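Local coordinates for protein dITP/XTP pyrophosphatase (Coxiella burnetii, PDB 3TQU) that probably hydrolyses non-canonical purine nucleoside triphosphates such as XTP, dITP and ITP to their monophosphates and diphosphate, clearing them from the nucleotide pool, at residues I32-E36 against F37-D41; N52-I55 against K56-A60; I162-P166 against S167-T171. All coordinates share one frame; numbering follows the deposited sequence.

Contact 1 (I32-E36 against F37-D41); sequences IPQTE and FSVPD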
ATOM      1  N   ILE A  32     -13.792  14.033 -10.563  1.00 16.82           N
ATOM      2  CA  ILE A  32     -14.237  15.335 -10.093  1.00 11.81           C
ATOM      3  C   ILE A  32     -13.334  15.805  -8.963  1.00 12.46           C
ATOM      4  O   ILE A  32     -13.233  15.144  -7.929  1.00 14.70           O
ATOM      5  CB  ILE A  32     -15.681  15.266  -9.574  1.00 14.35           C
ATOM      6  CG1 ILE A  32     -16.594  14.636 -10.629  1.00 13.83           C
ATOM      7  CG2 ILE A  32     -16.166  16.652  -9.166  1.00 15.82           C
ATOM      8  CD1 ILE A  32     -18.011  14.426 -10.156  1.00 17.57           C
ATOM      9  N   PRO A  33     -12.660  16.945  -9.158  1.00 10.60           N
ATOM     10  CA  PRO A  33     -11.789  17.484  -8.109  1.00 14.95           C
ATOM     11  C   PRO A  33     -12.590  17.719  -6.832  1.00 12.89           C
ATOM     12  O   PRO A  33     -13.746  18.142  -6.905  1.00 12.96           O
ATOM     13  CB  PRO A  33     -11.312  18.817  -8.702  1.00 15.92           C
ATOM     14  CG  PRO A  33     -11.446  18.646 -10.183  1.00 18.49           C
ATOM     15  CD  PRO A  33     -12.658  17.779 -10.372  1.00 17.78           C
ATOM     16  N   GLN A  34     -11.992  17.438  -5.679  1.00 13.97           N
ATOM     17  CA  GLN A  34     -12.709  17.581  -4.418  1.00 14.26           C
ATOM     18  C   GLN A  34     -13.184  19.013  -4.211  1.00 14.38           C
ATOM     19  O   GLN A  34     -14.153  19.253  -3.498  1.00 14.82           O
ATOM     20  CB  GLN A  34     -11.857  17.114  -3.236  1.00 16.89           C
ATOM     21  CG  GLN A  34     -10.639  17.972  -2.944  1.00 17.88           C
ATOM     22  CD  GLN A  34      -9.841  17.449  -1.768  1.00 22.28           C
ATOM     23  OE1 GLN A  34      -9.985  16.290  -1.373  1.00 19.92           O
ATOM     24  NE2 GLN A  34      -8.995  18.301  -1.199  1.00 22.15           N
ATOM     25  N   THR A  35     -12.508  19.960  -4.852  1.00 18.33           N
ATOM     26  CA  THR A  35     -12.896  21.364  -4.755  1.00 15.18           C
ATOM     27  C   THR A  35     -14.305  21.622  -5.282  1.00 15.85           C
ATOM     28  O   THR A  35     -14.930  22.622  -4.932  1.00 13.63           O
ATOM     29  CB  THR A  35     -11.909  22.273  -5.502  1.00 13.74           C
ATOM     30  OG1 THR A  35     -11.699  21.759  -6.823  1.00 12.82           O
ATOM     31  CG2 THR A  35     -10.577  22.332  -4.761  1.00 15.33           C
ATOM     32  N   GLU A  36     -14.805  20.721  -6.122  1.00 16.87           N
ATOM     33  CA  GLU A  36     -16.148  20.870  -6.679  1.00 16.03           C
ATOM     34  C   GLU A  36     -17.221  20.490  -5.666  1.00 16.06           C
ATOM     35  O   GLU A  36     -18.415  20.682  -5.905  1.00 14.00           O
ATOM     36  CB  GLU A  36     -16.294  20.044  -7.956  1.00 15.39           C
ATOM     37  CG  GLU A  36     -15.594  20.664  -9.153  1.00 13.80           C
ATOM     38  CD  GLU A  36     -16.175  22.019  -9.515  1.00 15.84           C
ATOM     39  OE1 GLU A  36     -17.349  22.064  -9.935  1.00 17.54           O
ATOM     40  OE2 GLU A  36     -15.464  23.036  -9.371  1.00 17.18           O
ATOM     41  N   PHE A  37     -16.774  19.945  -4.538  1.00 16.34           N
ATOM     42  CA  PHE A  37     -17.646  19.606  -3.418  1.00 16.95           C
ATOM     43  C   PHE A  37     -17.307  20.493  -2.230  1.00 13.97           C
ATOM     44  O   PHE A  37     -17.804  20.284  -1.124  1.00 14.99           O
ATOM     45  CB  PHE A  37     -17.456  18.142  -3.018  1.00 15.02           C
ATOM     46  CG  PHE A  37     -17.923  17.161  -4.052  1.00 15.88           C
ATOM     47  CD1 PHE A  37     -19.186  16.598  -3.971  1.00 15.29           C
ATOM     48  CD2 PHE A  37     -17.101  16.800  -5.105  1.00 16.92           C
ATOM     49  CE1 PHE A  37     -19.620  15.692  -4.921  1.00 16.23           C
ATOM     50  CE2 PHE A  37     -17.530  15.897  -6.059  1.00 16.23           C
ATOM     51  CZ  PHE A  37     -18.790  15.342  -5.968  1.00 14.02           C
ATOM     52  N   SER A  38     -16.441  21.473  -2.468  1.00  9.57           N
ATOM     53  CA  SER A  38     -15.965  22.368  -1.421  1.00 13.88           C
ATOM     54  C   SER A  38     -15.294  21.621  -0.273  1.00 17.90           C
ATOM     55  O   SER A  38     -15.448  21.988   0.893  1.00 17.93           O
ATOM     56  CB  SER A  38     -17.102  23.249  -0.904  1.00 15.42           C
ATOM     57  OG  SER A  38     -17.583  24.087  -1.939  1.00 17.78           O
ATOM     58  N   VAL A  39     -14.546  20.575  -0.611  1.00 17.21           N
ATOM     59  CA  VAL A  39     -13.771  19.837   0.377  1.00 17.08           C
ATOM     60  C   VAL A  39     -12.434  20.530   0.614  1.00 18.27           C
ATOM     61  O   VAL A  39     -11.684  20.779  -0.330  1.00 20.21           O
ATOM     62  CB  VAL A  39     -13.504  18.389  -0.082  1.00 17.29           C
ATOM     63  CG1 VAL A  39     -12.656  17.651   0.941  1.00 14.62           C
ATOM     64  CG2 VAL A  39     -14.819  17.659  -0.328  1.00 19.54           C
ATOM     65  N   PRO A  40     -12.131  20.849   1.879  1.00 16.68           N
ATOM     66  CA  PRO A  40     -10.848  21.483   2.198  1.00 22.28           C
ATOM     67  C   PRO A  40      -9.704  20.471   2.178  1.00 21.15           C
ATOM     68  O   PRO A  40      -9.944  19.270   2.323  1.00 17.95           O
ATOM     69  CB  PRO A  40     -11.067  21.998   3.621  1.00 23.51           C
ATOM     70  CG  PRO A  40     -12.063  21.058   4.203  1.00 22.20           C
ATOM     71  CD  PRO A  40     -12.971  20.655   3.072  1.00 16.84           C
ATOM     72  N   ASP A  41      -8.481  20.949   1.984  1.00 20.75           N
ATOM     73  CA  ASP A  41      -7.307  20.091   2.091  1.00 22.82           C
ATOM     74  C   ASP A  41      -7.197  19.559   3.515  1.00 21.82           C
ATOM     75  O   ASP A  41      -7.561  20.243   4.473  1.00 20.45           O
ATOM     76  CB  ASP A  41      -6.032  20.863   1.742  1.00 26.26           C
ATOM     77  CG  ASP A  41      -5.880  21.109   0.252  1.00 29.09           C
ATOM     78  OD1 ASP A  41      -6.831  20.835  -0.505  1.00 29.10           O
ATOM     79  OD2 ASP A  41      -4.804  21.589  -0.159  1.00 31.61           O
TER
HETATM   80  O   HOH W   1      -9.362  21.148  -1.681  0.63 20.36           O
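Gln34 and Val39 meet where strand 29-33 gives way to a short 3-10 turn, and the backbone carbonyl of Gln34 is the hub of that turn. Its O accepts the N-H of Phe37 at 2.9 Å and, from the opposite face of the carbonyl plane, the N-H of Val39 at 3.2 Å; the Val39 bond is fairly straight, 166° at the hydrogen. One step before it, Pro33 O takes the N-H of Glu36, and one step after, Thr35 O takes that of Ser38 at 3.1 Å, with the donor standing well above the carbonyl plane. Ser38 has a positive phi (58°) where the chain turns back and Val39 comes to face Gln34. The Gln34 side chain leaves with CG between the backbone N and the carbonyl carbon (chi1 67°) and then runs extended across Val39, CB to CB 3.8 Å, its amide carbon CD close to Val39 CG1. At the end of this chain NE2 donates to a water at 2.9 Å. That water gives its own two hydrogens to Val39 O (2.7 Å) and Asp41 OD1 (2.8 Å), so one solvent molecule joins amide, carbonyl and carboxylate. Asp41 OD1 also accepts from NE2 of Gln12, a residue predicted to bind substrate. On the strand side of the turn, Phe37 lays CE2 against Ile32 CG2 at 3.5 Å, the two side chains crossing at about a right angle, while helix 49-64 adds Thr64 beside the ring. The chemistry implies a turn closed by main-chain bonds, in which the buried Gln34 amide is tied through water to a carboxylate that in turn holds a residue of the predicted substrate site.

Contact 2 (N52-I55 against K56-A60); sequences NAII and KARHA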
ATOM      1  N   ASN A  52      -0.147   8.880   3.498  1.00  9.85           N
ATOM      2  CA  ASN A  52      -0.681  10.178   3.106  1.00 11.38           C
ATOM      3  C   ASN A  52      -1.713  10.045   1.991  1.00 13.41           C
ATOM      4  O   ASN A  52      -2.742  10.726   1.996  1.00  7.75           O
ATOM      5  CB  ASN A  52       0.450  11.127   2.703  1.00 11.93           C
ATOM      6  CG  ASN A  52       1.251  11.613   3.897  1.00 14.68           C
ATOM      7  OD1 ASN A  52       0.705  11.812   4.984  1.00 17.82           O
ATOM      8  ND2 ASN A  52       2.552  11.804   3.702  1.00 15.26           N
ATOM      9  N   ALA A  53      -1.438   9.154   1.044  1.00  7.40           N
ATOM     10  CA  ALA A  53      -2.370   8.885  -0.042  1.00 11.73           C
ATOM     11  C   ALA A  53      -3.711   8.427   0.517  1.00 11.94           C
ATOM     12  O   ALA A  53      -4.768   8.878   0.073  1.00 12.91           O
ATOM     13  CB  ALA A  53      -1.798   7.834  -0.993  1.00 10.48           C
ATOM     14  N   ILE A  54      -3.667   7.537   1.504  1.00  8.48           N
ATOM     15  CA  ILE A  54      -4.893   7.048   2.129  1.00  8.24           C
ATOM     16  C   ILE A  54      -5.597   8.147   2.917  1.00 12.20           C
ATOM     17  O   ILE A  54      -6.815   8.307   2.820  1.00  9.96           O
ATOM     18  CB  ILE A  54      -4.621   5.835   3.040  1.00 10.07           C
ATOM     19  CG1 ILE A  54      -4.296   4.611   2.182  1.00 10.63           C
ATOM     20  CG2 ILE A  54      -5.822   5.551   3.915  1.00  8.44           C
ATOM     21  CD1 ILE A  54      -3.721   3.454   2.956  1.00 12.40           C
ATOM     22  N   ILE A  55      -4.824   8.903   3.691  1.00 13.32           N
ATOM     23  CA  ILE A  55      -5.376   9.989   4.492  1.00 13.19           C
ATOM     24  C   ILE A  55      -6.199  10.937   3.626  1.00 12.38           C
ATOM     25  O   ILE A  55      -7.295  11.341   4.002  1.00 10.46           O
ATOM     26  CB  ILE A  55      -4.268  10.781   5.217  1.00 14.08           C
ATOM     27  CG1 ILE A  55      -3.718   9.973   6.398  1.00 13.32           C
ATOM     28  CG2 ILE A  55      -4.797  12.127   5.698  1.00 18.45           C
ATOM     29  CD1 ILE A  55      -2.556  10.643   7.115  1.00 10.90           C
ATOM     30  N   LYS A  56      -5.667  11.270   2.456  1.00 11.83           N
ATOM     31  CA  LYS A  56      -6.301  12.253   1.587  1.00 16.17           C
ATOM     32  C   LYS A  56      -7.491  11.670   0.823  1.00 15.38           C
ATOM     33  O   LYS A  56      -8.503  12.343   0.632  1.00 11.51           O
ATOM     34  CB  LYS A  56      -5.270  12.864   0.633  1.00 15.42           C
ATOM     35  CG  LYS A  56      -4.144  13.598   1.359  1.00 14.28           C
ATOM     36  CD  LYS A  56      -3.244  14.357   0.399  1.00 14.19           C
ATOM     37  CE  LYS A  56      -2.531  13.421  -0.564  1.00 12.10           C
ATOM     38  NZ  LYS A  56      -1.553  14.163  -1.415  1.00 13.07           N
ATOM     39  N   ALA A  57      -7.374  10.417   0.400  1.00 13.41           N
ATOM     40  CA  ALA A  57      -8.474   9.756  -0.291  1.00 10.47           C
ATOM     41  C   ALA A  57      -9.644   9.485   0.655  1.00  7.54           C
ATOM     42  O   ALA A  57     -10.802   9.698   0.298  1.00  8.56           O
ATOM     43  CB  ALA A  57      -7.999   8.463  -0.948  1.00  8.62           C
ATOM     44  N   ARG A  58      -9.343   9.021   1.864  1.00  9.94           N
ATOM     45  CA  ARG A  58     -10.390   8.744   2.839  1.00 12.27           C
ATOM     46  C   ARG A  58     -11.152  10.012   3.198  1.00 11.28           C
ATOM     47  O   ARG A  58     -12.371   9.986   3.374  1.00 11.18           O
ATOM     48  CB  ARG A  58      -9.824   8.114   4.109  1.00 13.35           C
ATOM     49  CG  ARG A  58     -10.906   7.811   5.138  1.00 17.12           C
ATOM     50  CD  ARG A  58     -10.364   7.730   6.554  1.00 23.64           C
ATOM     51  NE  ARG A  58      -9.428   6.628   6.743  1.00 25.79           N
ATOM     52  CZ  ARG A  58      -8.141   6.792   7.026  1.00 25.99           C
ATOM     53  NH1 ARG A  58      -7.643   8.011   7.146  1.00 29.70           N
ATOM     54  NH2 ARG A  58      -7.355   5.742   7.185  1.00 22.02           N
ATOM     55  N   HIS A  59     -10.420  11.115   3.318  1.00 11.93           N
ATOM     56  CA  HIS A  59     -11.014  12.410   3.630  1.00 14.75           C
ATOM     57  C   HIS A  59     -11.996  12.818   2.540  1.00 17.22           C
ATOM     58  O   HIS A  59     -13.147  13.160   2.822  1.00 20.22           O
ATOM     59  CB  HIS A  59      -9.917  13.467   3.777  1.00 15.08           C
ATOM     60  CG  HIS A  59     -10.435  14.852   4.014  1.00 20.73           C
ATOM     61  ND1 HIS A  59     -11.172  15.192   5.127  1.00 18.72           N
ATOM     62  CD2 HIS A  59     -10.308  15.986   3.285  1.00 20.45           C
ATOM     63  CE1 HIS A  59     -11.482  16.475   5.072  1.00 22.72           C
ATOM     64  NE2 HIS A  59     -10.970  16.979   3.963  1.00 22.93           N
ATOM     65  N   ALA A  60     -11.537  12.774   1.295  1.00 13.64           N
ATOM     66  CA  ALA A  60     -12.370  13.153   0.161  1.00 11.74           C
ATOM     67  C   ALA A  60     -13.626  12.289   0.076  1.00 11.08           C
ATOM     68  O   ALA A  60     -14.724  12.793  -0.180  1.00 13.65           O
ATOM     69  CB  ALA A  60     -11.571  13.075  -1.133  1.00 16.11           C
TER
HETATM   70  O   HOH W   2      -8.328  10.800   6.495  1.00 20.92           O
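Arg58 folds its guanidinium back over Ile54, an i to i+4 contact one turn earlier in the alpha helix 49-64, so that CG2 of Ile54 lies against one face of the flat group, 3.6 Å from NH2. CG of Arg58 stands opposite its backbone N (chi1 -180°), and a bend at chi3 (-64°) swings the group toward the start of the helix. The second subunit completes this site: its Glu51 forms a salt bridge with Arg58 NH2, its Ser47 a hydrogen bond, and its Val50 packs on Ile54, which places this side of the helix at the homodimer interface. Beneath the side chains the backbone keeps regular i to i+4 hydrogen bonds from Lys56 through His59, that of Arg58 N to Ile54 O being 2.8 Å long.

Elsewhere round the helix, Lys56 runs its aliphatic chain past the Asn52 carbonyl, CG 3.3 Å from Asn52 O, before NZ bonds to Asp71 O and to Glu44, a ligand of the bound calcium ion. Asn52 serves the same region, with ND2 on Asp72, the other calcium ligand named for this structure, and OD1 on Gly46 N; both polar side chains thus lie in the second shell of the metal site. Ala53 packs on Ala126 and Ala57 on Met128 of strand 118-128, and Ala57 also on Ala70 of strand 68-77. Beside Arg58 a water lies in the guanidinium plane, accepting from NH1 at 2.9 Å and donating to Ile55 O.

Contact 3 (I162-P166 against S167-T171); sequences IFYVP and SHQRT
A beta hairpin with a G1 beta bulge joins strand 163-165 to strand 170-171: Gln169 and Arg170 both face Val165 across the turn, and Gln169 has the positive phi (50°) expected at the first bulge position. Val165 N donates to Arg170 O at 2.8 Å in the hydrogen-bonded pair. Val165 O in turn receives His168 N at 2.9 Å and, weakly, Gln169 N. Next along, Tyr164 and Thr171 form a non-hydrogen-bonded pair, beside which Thr171 CA makes a CH...O contact with Phe163 O (3.2 Å).

Tyr164 extends with CG trans to its own N (chi1 -179°), which carries the phenol toward the turn, obliquely past Gln169 C and Arg170 N, with OH 3.2 Å from Gln169 CA. The two side chains run side by side in the same direction, ring and amide planes 71° apart. On the other face of the hairpin, Val165 CG1 packs 3.4 Å from Ser167 OG, which shares a hydrogen bond of 2.8 Å with His168 ND1 in the plane of the imidazole. Arg170 NE closes back on His168 O at 2.9 Å.

The hairpin forms the edge of the mixed sheet: Tyr164 pairs with Glu146 of strand 137-147, Phe163 meets Phe121 of strand 118-128 and Trp143 of strand 137-147, Ile162 packs on helix 98-112, and His168 NE2 bonds to Glu179 of helix 177-183.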
ATOM      1  N   ILE A 162      17.900  17.815 -11.090  1.00 15.45           N
ATOM      2  CA  ILE A 162      19.011  17.038 -10.535  1.00 16.31           C
ATOM      3  C   ILE A 162      18.756  15.531 -10.511  1.00 14.76           C
ATOM      4  O   ILE A 162      19.545  14.776  -9.946  1.00 15.47           O
ATOM      5  CB  ILE A 162      19.417  17.501  -9.114  1.00 19.27           C
ATOM      6  CG1 ILE A 162      18.229  17.416  -8.152  1.00 19.15           C
ATOM      7  CG2 ILE A 162      20.011  18.905  -9.154  1.00 21.29           C
ATOM      8  CD1 ILE A 162      18.593  17.722  -6.706  1.00 21.06           C
ATOM      9  N   PHE A 163      17.663  15.092 -11.124  1.00 12.35           N
ATOM     10  CA  PHE A 163      17.377  13.667 -11.180  1.00 14.07           C
ATOM     11  C   PHE A 163      17.870  13.059 -12.489  1.00 13.40           C
ATOM     12  O   PHE A 163      17.164  13.067 -13.496  1.00 13.21           O
ATOM     13  CB  PHE A 163      15.888  13.391 -10.990  1.00 13.65           C
ATOM     14  CG  PHE A 163      15.569  11.936 -10.816  1.00 13.17           C
ATOM     15  CD1 PHE A 163      15.747  11.322  -9.588  1.00 12.72           C
ATOM     16  CD2 PHE A 163      15.105  11.180 -11.878  1.00 12.05           C
ATOM     17  CE1 PHE A 163      15.461   9.977  -9.422  1.00 12.37           C
ATOM     18  CE2 PHE A 163      14.813   9.838 -11.716  1.00 12.32           C
ATOM     19  CZ  PHE A 163      14.991   9.238 -10.486  1.00 10.58           C
ATOM     20  N   TYR A 164      19.093  12.541 -12.459  1.00 11.17           N
ATOM     21  CA  TYR A 164      19.707  11.931 -13.632  1.00 12.43           C
ATOM     22  C   TYR A 164      19.078  10.575 -13.930  1.00 13.89           C
ATOM     23  O   TYR A 164      18.974   9.719 -13.048  1.00 15.40           O
ATOM     24  CB  TYR A 164      21.216  11.783 -13.419  1.00 15.60           C
ATOM     25  CG  TYR A 164      21.957  11.167 -14.589  1.00 19.38           C
ATOM     26  CD1 TYR A 164      22.393   9.848 -14.543  1.00 21.16           C
ATOM     27  CD2 TYR A 164      22.225  11.905 -15.735  1.00 23.46           C
ATOM     28  CE1 TYR A 164      23.075   9.282 -15.606  1.00 19.15           C
ATOM     29  CE2 TYR A 164      22.905  11.346 -16.804  1.00 23.91           C
ATOM     30  CZ  TYR A 164      23.326  10.033 -16.733  1.00 22.89           C
ATOM     31  OH  TYR A 164      24.003   9.467 -17.789  1.00 24.74           O
ATOM     32  N   VAL A 165      18.659  10.386 -15.177  1.00 10.76           N
ATOM     33  CA  VAL A 165      18.012   9.148 -15.591  1.00 10.72           C
ATOM     34  C   VAL A 165      18.969   8.324 -16.441  1.00 14.75           C
ATOM     35  O   VAL A 165      19.117   8.579 -17.635  1.00 15.06           O
ATOM     36  CB  VAL A 165      16.733   9.436 -16.394  1.00 13.31           C
ATOM     37  CG1 VAL A 165      16.000   8.141 -16.716  1.00 12.57           C
ATOM     38  CG2 VAL A 165      15.832  10.385 -15.618  1.00 12.55           C
ATOM     39  N   PRO A 166      19.626   7.333 -15.820  1.00 19.57           N
ATOM     40  CA  PRO A 166      20.674   6.518 -16.443  1.00 18.58           C
ATOM     41  C   PRO A 166      20.270   5.957 -17.802  1.00 16.91           C
ATOM     42  O   PRO A 166      21.088   5.943 -18.722  1.00 17.58           O
ATOM     43  CB  PRO A 166      20.869   5.381 -15.435  1.00 20.95           C
ATOM     44  CG  PRO A 166      20.536   5.998 -14.128  1.00 22.54           C
ATOM     45  CD  PRO A 166      19.392   6.942 -14.418  1.00 21.30           C
ATOM     46  N   SER A 167      19.024   5.512 -17.927  1.00 14.71           N
ATOM     47  CA  SER A 167      18.555   4.892 -19.164  1.00 15.12           C
ATOM     48  C   SER A 167      18.572   5.862 -20.345  1.00 13.12           C
ATOM     49  O   SER A 167      18.706   5.448 -21.499  1.00  9.61           O
ATOM     50  CB  SER A 167      17.140   4.354 -18.976  1.00 13.05           C
ATOM     51  OG  SER A 167      16.238   5.410 -18.697  1.00 13.04           O
ATOM     52  N   HIS A 168      18.418   7.148 -20.046  1.00 13.54           N
ATOM     53  CA  HIS A 168      18.349   8.184 -21.072  1.00 14.25           C
ATOM     54  C   HIS A 168      19.601   9.054 -21.106  1.00 17.11           C
ATOM     55  O   HIS A 168      19.770   9.864 -22.017  1.00 14.94           O
ATOM     56  CB  HIS A 168      17.114   9.069 -20.862  1.00 10.24           C
ATOM     57  CG  HIS A 168      15.828   8.407 -21.242  1.00  9.71           C
ATOM     58  ND1 HIS A 168      15.397   7.232 -20.664  1.00 11.87           N
ATOM     59  CD2 HIS A 168      14.885   8.746 -22.152  1.00  8.29           C
ATOM     60  CE1 HIS A 168      14.241   6.878 -21.199  1.00 10.70           C
ATOM     61  NE2 HIS A 168      13.910   7.780 -22.105  1.00 10.50           N
ATOM     62  N   GLN A 169      20.472   8.877 -20.116  1.00 14.86           N
ATOM     63  CA  GLN A 169      21.665   9.709 -19.980  1.00 17.35           C
ATOM     64  C   GLN A 169      21.287  11.187 -20.053  1.00 17.05           C
ATOM     65  O   GLN A 169      21.958  11.982 -20.710  1.00 14.75           O
ATOM     66  CB  GLN A 169      22.708   9.359 -21.048  1.00 19.69           C
ATOM     67  CG  GLN A 169      22.977   7.867 -21.172  1.00 19.71           C
ATOM     68  CD  GLN A 169      24.294   7.555 -21.849  1.00 22.25           C
ATOM     69  OE1 GLN A 169      25.301   8.229 -21.625  1.00 21.94           O
ATOM     70  NE2 GLN A 169      24.296   6.522 -22.682  1.00 24.13           N
ATOM     71  N   ARG A 170      20.198  11.529 -19.372  1.00 15.91           N
ATOM     72  CA  ARG A 170      19.686  12.892 -19.294  1.00 14.70           C
ATOM     73  C   ARG A 170      18.962  13.028 -17.959  1.00 11.45           C
ATOM     74  O   ARG A 170      18.509  12.032 -17.400  1.00 10.89           O
ATOM     75  CB  ARG A 170      18.685  13.152 -20.418  1.00 19.36           C
ATOM     76  CG  ARG A 170      19.282  13.368 -21.798  1.00 20.10           C
ATOM     77  CD  ARG A 170      18.202  13.236 -22.865  1.00 23.87           C
ATOM     78  NE  ARG A 170      18.088  11.868 -23.366  1.00 21.98           N
ATOM     79  CZ  ARG A 170      17.093  11.428 -24.132  1.00 22.51           C
ATOM     80  NH1 ARG A 170      16.108  12.244 -24.481  1.00 20.38           N
ATOM     81  NH2 ARG A 170      17.081  10.166 -24.545  1.00 20.84           N
ATOM     82  N   THR A 171      18.846  14.250 -17.446  1.00 10.69           N
ATOM     83  CA  THR A 171      18.070  14.465 -16.229  1.00  9.30           C
ATOM     84  C   THR A 171      16.592  14.499 -16.592  1.00 11.06           C
ATOM     85  O   THR A 171      16.242  14.603 -17.765  1.00 12.89           O
ATOM     86  CB  THR A 171      18.445  15.780 -15.520  1.00 13.23           C
ATOM     87  OG1 THR A 171      18.025  16.894 -16.318  1.00 13.39           O
ATOM     88  CG2 THR A 171      19.946  15.853 -15.278  1.00 17.11           C
TER

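Overall arrangement
Along the chain the three contacts come in series; none nests in or crosses another. Contacts 1 and 3 each close a short turn, whereas contact 2 spans successive turns of one helix. Contact 1 ends strand 29-33, an outer strand of the mixed sheet, and its loop leads into helix 49-64, which holds contact 2. These two touch directly: Pro40 O probably accepts a hydrogen bond from His59 NE2 (3.0 Å), and Gln34 OE1 packs on Ala60 CB. Contact 3 follows much later, as the hairpin whose strand 170-171 is the other outer strand, about 36 Å between centres from contact 1. Together they mark both sheet edges and the helix that backs the metal site and contributes to the dimer interface.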